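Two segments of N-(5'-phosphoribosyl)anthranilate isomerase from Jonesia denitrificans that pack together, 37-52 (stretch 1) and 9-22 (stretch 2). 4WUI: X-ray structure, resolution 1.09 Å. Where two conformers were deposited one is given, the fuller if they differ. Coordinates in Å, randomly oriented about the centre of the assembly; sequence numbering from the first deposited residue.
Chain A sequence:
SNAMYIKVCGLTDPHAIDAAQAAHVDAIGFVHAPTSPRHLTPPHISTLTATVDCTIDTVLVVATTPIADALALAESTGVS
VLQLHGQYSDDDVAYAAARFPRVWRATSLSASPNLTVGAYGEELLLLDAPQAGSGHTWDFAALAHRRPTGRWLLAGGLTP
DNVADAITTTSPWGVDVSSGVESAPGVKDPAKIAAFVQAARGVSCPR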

# COMPACT_ATOMS: atom_id res chain seq x y z
N PRO A 37 -8.63 9.16 -8.43
CA PRO A 37 -9.94 8.55 -8.65
C PRO A 37 -10.39 7.65 -7.51
O PRO A 37 -11.55 7.25 -7.49
CB PRO A 37 -9.76 7.74 -9.93
CG PRO A 37 -8.30 7.37 -9.92
CD PRO A 37 -7.61 8.62 -9.35
N ARG A 38 -9.49 7.32 -6.59
CA ARG A 38 -9.81 6.51 -5.42
C ARG A 38 -10.17 7.36 -4.20
O ARG A 38 -10.38 6.82 -3.12
CB ARG A 38 -8.65 5.54 -5.12
CG ARG A 38 -8.40 4.58 -6.27
CD ARG A 38 -7.08 4.79 -6.93
NE ARG A 38 -6.94 3.99 -8.12
CZ ARG A 38 -6.25 4.38 -9.17
NH1 ARG A 38 -5.57 5.52 -9.16
NH2 ARG A 38 -6.26 3.63 -10.25
N HIS A 39 -10.27 8.68 -4.37
CA HIS A 39 -10.52 9.60 -3.26
C HIS A 39 -11.79 9.27 -2.48
O HIS A 39 -12.85 9.04 -3.07
CB HIS A 39 -10.63 11.02 -3.80
CG HIS A 39 -10.91 12.05 -2.74
ND1 HIS A 39 -10.02 12.34 -1.72
CD2 HIS A 39 -11.99 12.85 -2.55
CE1 HIS A 39 -10.56 13.28 -0.96
NE2 HIS A 39 -11.75 13.59 -1.44
N LEU A 40 -11.69 9.38 -1.16
CA LEU A 40 -12.79 9.25 -0.24
C LEU A 40 -12.83 10.45 0.70
O LEU A 40 -11.80 10.94 1.16
CB LEU A 40 -12.64 7.98 0.60
CG LEU A 40 -12.66 6.66 -0.17
CD1 LEU A 40 -12.09 5.54 0.72
CD2 LEU A 40 -14.04 6.33 -0.65
N THR A 41 -14.03 10.87 1.04
CA THR A 41 -14.22 11.94 2.02
C THR A 41 -14.09 11.39 3.44
O THR A 41 -14.20 10.19 3.66
CB THR A 41 -15.62 12.54 1.90
OG1 THR A 41 -16.58 11.57 2.33
CG2 THR A 41 -15.93 13.01 0.48
N PRO A 42 -13.87 12.28 4.43
CA PRO A 42 -13.71 11.78 5.81
C PRO A 42 -14.87 10.95 6.34
O PRO A 42 -14.65 9.90 6.91
CB PRO A 42 -13.47 13.08 6.61
CG PRO A 42 -12.78 13.97 5.61
CD PRO A 42 -13.53 13.71 4.33
N PRO A 43 -16.13 11.37 6.13
CA PRO A 43 -17.22 10.54 6.64
C PRO A 43 -17.22 9.15 6.03
O PRO A 43 -17.59 8.17 6.69
CB PRO A 43 -18.48 11.36 6.25
CG PRO A 43 -18.04 12.73 6.14
CD PRO A 43 -16.64 12.66 5.59
N HIS A 44 -16.86 9.06 4.76
CA HIS A 44 -16.87 7.76 4.09
C HIS A 44 -15.72 6.89 4.58
O HIS A 44 -15.89 5.69 4.80
CB HIS A 44 -16.85 7.96 2.58
CG HIS A 44 -17.30 6.76 1.83
ND1 HIS A 44 -17.31 6.71 0.45
CD2 HIS A 44 -17.82 5.59 2.26
CE1 HIS A 44 -17.81 5.54 0.07
NE2 HIS A 44 -18.11 4.84 1.15
N ILE A 45 -14.54 7.47 4.74
CA ILE A 45 -13.43 6.69 5.30
C ILE A 45 -13.80 6.18 6.70
O ILE A 45 -13.48 5.05 7.06
CB ILE A 45 -12.13 7.51 5.36
CG1 ILE A 45 -11.72 7.93 3.96
CG2 ILE A 45 -11.01 6.71 6.04
CD1 ILE A 45 -10.59 8.95 3.89
N SER A 46 -14.45 7.00 7.51
CA SER A 46 -14.82 6.59 8.84
C SER A 46 -15.75 5.37 8.78
O SER A 46 -15.49 4.36 9.46
CB SER A 46 -15.48 7.74 9.57
OG SER A 46 -14.54 8.76 9.84
N THR A 47 -16.81 5.40 7.99
CA THR A 47 -17.69 4.25 7.98
C THR A 47 -17.00 3.01 7.41
O THR A 47 -17.15 1.91 7.96
CB THR A 47 -19.03 4.47 7.27
OG1 THR A 47 -18.78 4.66 5.88
CG2 THR A 47 -19.80 5.65 7.85
N LEU A 48 -16.23 3.18 6.35
CA LEU A 48 -15.55 2.03 5.75
C LEU A 48 -14.60 1.38 6.75
O LEU A 48 -14.56 0.15 6.91
CB LEU A 48 -14.77 2.47 4.51
CG LEU A 48 -15.61 2.71 3.25
CD1 LEU A 48 -14.84 3.56 2.25
CD2 LEU A 48 -16.07 1.42 2.60
N THR A 49 -13.82 2.19 7.44
CA THR A 49 -12.84 1.70 8.38
C THR A 49 -13.49 0.87 9.47
O THR A 49 -12.96 -0.16 9.88
CB THR A 49 -12.04 2.87 8.99
OG1 THR A 49 -11.27 3.49 7.94
CG2 THR A 49 -11.10 2.46 10.09
N ALA A 50 -14.65 1.32 9.94
CA ALA A 50 -15.33 0.65 11.04
C ALA A 50 -15.84 -0.72 10.64
O ALA A 50 -16.12 -1.53 11.51
CB ALA A 50 -16.48 1.51 11.54
N THR A 51 -15.97 -1.00 9.35
CA THR A 51 -16.46 -2.31 8.91
C THR A 51 -15.35 -3.36 8.81
O THR A 51 -15.67 -4.52 8.65
CB THR A 51 -17.16 -2.25 7.54
OG1 THR A 51 -16.23 -2.05 6.48
CG2 THR A 51 -18.24 -1.16 7.50
N VAL A 52 -14.09 -2.97 8.88
CA VAL A 52 -12.97 -3.89 8.70
C VAL A 52 -12.65 -4.56 10.05
O VAL A 52 -12.58 -3.87 11.07
CB VAL A 52 -11.74 -3.11 8.17
CG1 VAL A 52 -10.55 -4.05 8.01
CG2 VAL A 52 -12.05 -2.44 6.86
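Stretch 2 (9-22) CGLTDPHAIDAAQA

No direct hydrogen bond joins the two stretches; the polar links between them are two bridging waters, one near each end of the contact. One water donates to Leu11 O (2.9 Å) and to Arg38 O (2.8 Å), and so ties together two loop carbonyls that could not bond to each other, both being acceptors. The second donates to Gln21 OE1 (2.7 Å) and to Thr51 O (2.5 Å), resolving the same mismatch at the far end.

Stretch 2 begins as a loop, extended at Cys9, Leu11 and Asp13 but turned at Gly10 (phi/psi 75/42°, a region that favours glycine) and at Thr12 (-133/-1°), and continues from Pro14 to Ala22 as a helix. Asp13 caps the start of this helix: its OD1 accepts from Ala16 N at 3.2 Å, while Ile17 N bonds to Asp13 O at 3.1 Å to open the regular pattern. The stretches run in the same general sense but out of step: the loop of stretch 2 passes Arg38, Leu40 and the helix face at His44 and Leu48, and its helix starts beside the last part of the stretch 1 helix. The nearest CA pairs are Arg38 CA to Gly10 CA at 5.4 Å, Leu48 CA to Pro14 CA at 7.2 Å and Val52 CA to Ile17 CA at 7.4 Å. Together the stretches bury 484 Å².

At the loop end the chains approach closely. Arg38 CG lies 3.8 Å from Gly10 O, and a CB placed ideally on Gly10 would come within a tight 3.2 Å of Arg38 CG. The CA-to-CB bond of Leu40 points toward stretch 2, and its CD1 lies 3.4 Å from Leu11 O, although the CA-to-CB bond of Leu11 points away. Thr12, which has the largest covered area of any residue here, spans several neighbours: its CG2 is 3.7 Å from Arg38 O and 4.1 Å from Leu40 CD2, and its carbonyl O is 3.6 Å from His44 CE1, approaching the ring obliquely.

The helical part is mainly apolar. The CA-to-CB bond of Leu48 points sideways, but the end of its side chain comes nearer to stretch 2, placing CD2 4.1 Å from Pro14 CD and 3.6 Å from Ile17 CD1. Ile17, its CA-to-CB bond toward stretch 1 and its rotamer m, t, has this same CD1 4.2 Å from Val52 CG2 and 3.6 Å from Thr51 OG1. The Thr51 hydroxyl donates within its own stretch, OG1 to Leu48 O at 2.8 Å; its approach to the Ile17 methyl is a packing contact. One helical turn beyond Ile17, the CA-to-CB bond of Gln21 also points toward stretch 1; its OE1 reaches within 3.5 Å of Val52 CA and 3.8 Å of Val52 CG1, closing the contact beside the second water.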

# COMPACT_ATOMS: atom_id res chain seq x y z
N CYS A 9 -4.68 -1.42 -1.87
CA CYS A 9 -4.82 0.01 -1.64
C CYS A 9 -5.93 0.61 -2.46
O CYS A 9 -6.22 0.16 -3.55
CB CYS A 9 -3.50 0.73 -1.94
SG CYS A 9 -3.44 2.36 -1.15
N GLY A 10 -6.54 1.67 -1.97
CA GLY A 10 -7.51 2.38 -2.76
C GLY A 10 -8.86 1.70 -2.89
O GLY A 10 -9.44 1.72 -3.98
N LEU A 11 -9.37 1.13 -1.80
CA LEU A 11 -10.70 0.53 -1.82
C LEU A 11 -11.73 1.60 -1.55
O LEU A 11 -11.51 2.54 -0.80
CB LEU A 11 -10.81 -0.58 -0.80
CG LEU A 11 -10.27 -1.96 -1.30
CD1 LEU A 11 -8.82 -1.98 -1.61
CD2 LEU A 11 -10.63 -3.05 -0.31
N THR A 12 -12.91 1.43 -2.14
CA THR A 12 -13.95 2.44 -2.03
C THR A 12 -15.34 1.92 -1.68
O THR A 12 -16.26 2.74 -1.51
CB THR A 12 -14.04 3.26 -3.34
OG1 THR A 12 -14.43 2.37 -4.39
CG2 THR A 12 -12.73 3.96 -3.67
N ASP A 13 -15.52 0.62 -1.53
CA ASP A 13 -16.85 0.10 -1.23
C ASP A 13 -16.77 -1.19 -0.43
O ASP A 13 -15.75 -1.89 -0.45
CB ASP A 13 -17.75 -0.01 -2.48
CG ASP A 13 -17.34 -1.04 -3.50
OD1 ASP A 13 -16.19 -1.56 -3.50
OD2 ASP A 13 -18.25 -1.36 -4.32
N PRO A 14 -17.88 -1.53 0.25
CA PRO A 14 -17.95 -2.81 0.95
C PRO A 14 -17.77 -4.01 0.03
O PRO A 14 -17.23 -5.04 0.49
CB PRO A 14 -19.35 -2.79 1.59
CG PRO A 14 -19.55 -1.33 1.87
CD PRO A 14 -19.01 -0.65 0.63
N HIS A 15 -18.19 -3.91 -1.21
CA HIS A 15 -18.05 -5.04 -2.12
C HIS A 15 -16.56 -5.44 -2.22
O HIS A 15 -16.23 -6.62 -2.23
CB HIS A 15 -18.60 -4.59 -3.48
CG HIS A 15 -18.79 -5.68 -4.45
ND1 HIS A 15 -18.12 -5.80 -5.65
CD2 HIS A 15 -19.68 -6.70 -4.42
CE1 HIS A 15 -18.57 -6.86 -6.31
NE2 HIS A 15 -19.49 -7.43 -5.57
N ALA A 16 -15.68 -4.45 -2.28
CA ALA A 16 -14.24 -4.69 -2.32
C ALA A 16 -13.69 -5.14 -0.97
O ALA A 16 -12.85 -6.04 -0.92
CB ALA A 16 -13.53 -3.46 -2.81
N ILE A 17 -14.15 -4.54 0.12
CA ILE A 17 -13.72 -4.95 1.45
C ILE A 17 -14.05 -6.42 1.66
O ILE A 17 -13.20 -7.16 2.20
CB ILE A 17 -14.34 -4.07 2.56
CG1 ILE A 17 -13.75 -2.65 2.48
CG2 ILE A 17 -14.10 -4.68 3.93
CD1 ILE A 17 -14.36 -1.66 3.45
N ASP A 18 -15.25 -6.86 1.26
CA ASP A 18 -15.62 -8.24 1.44
C ASP A 18 -14.64 -9.17 0.72
O ASP A 18 -14.26 -10.22 1.26
CB ASP A 18 -17.03 -8.49 0.87
CG ASP A 18 -18.13 -7.91 1.73
OD1 ASP A 18 -17.85 -7.56 2.89
OD2 ASP A 18 -19.28 -7.82 1.23
N ALA A 19 -14.23 -8.80 -0.49
CA ALA A 19 -13.27 -9.63 -1.23
C ALA A 19 -11.91 -9.64 -0.53
O ALA A 19 -11.23 -10.67 -0.48
CB ALA A 19 -13.14 -9.11 -2.65
N ALA A 20 -11.48 -8.50 -0.03
CA ALA A 20 -10.21 -8.42 0.68
C ALA A 20 -10.23 -9.29 1.96
O ALA A 20 -9.24 -9.96 2.26
CB ALA A 20 -9.91 -6.98 0.99
N GLN A 21 -11.35 -9.28 2.70
CA GLN A 21 -11.48 -10.11 3.91
C GLN A 21 -11.50 -11.58 3.51
O GLN A 21 -10.93 -12.42 4.20
CB GLN A 21 -12.75 -9.77 4.72
CG GLN A 21 -12.82 -8.33 5.33
CD GLN A 21 -12.32 -8.12 6.79
OE1 GLN A 21 -12.67 -7.10 7.40
NE2 GLN A 21 -11.46 -8.99 7.32
N ALA A 22 -12.21 -11.93 2.43
CA ALA A 22 -12.30 -13.32 2.01
C ALA A 22 -10.94 -13.87 1.57
O ALA A 22 -10.69 -15.06 1.71
CB ALA A 22 -13.33 -13.47 0.90
O HOH W 1 -9.60 4.59 -1.53
O HOH W 2 -15.32 -6.54 7.19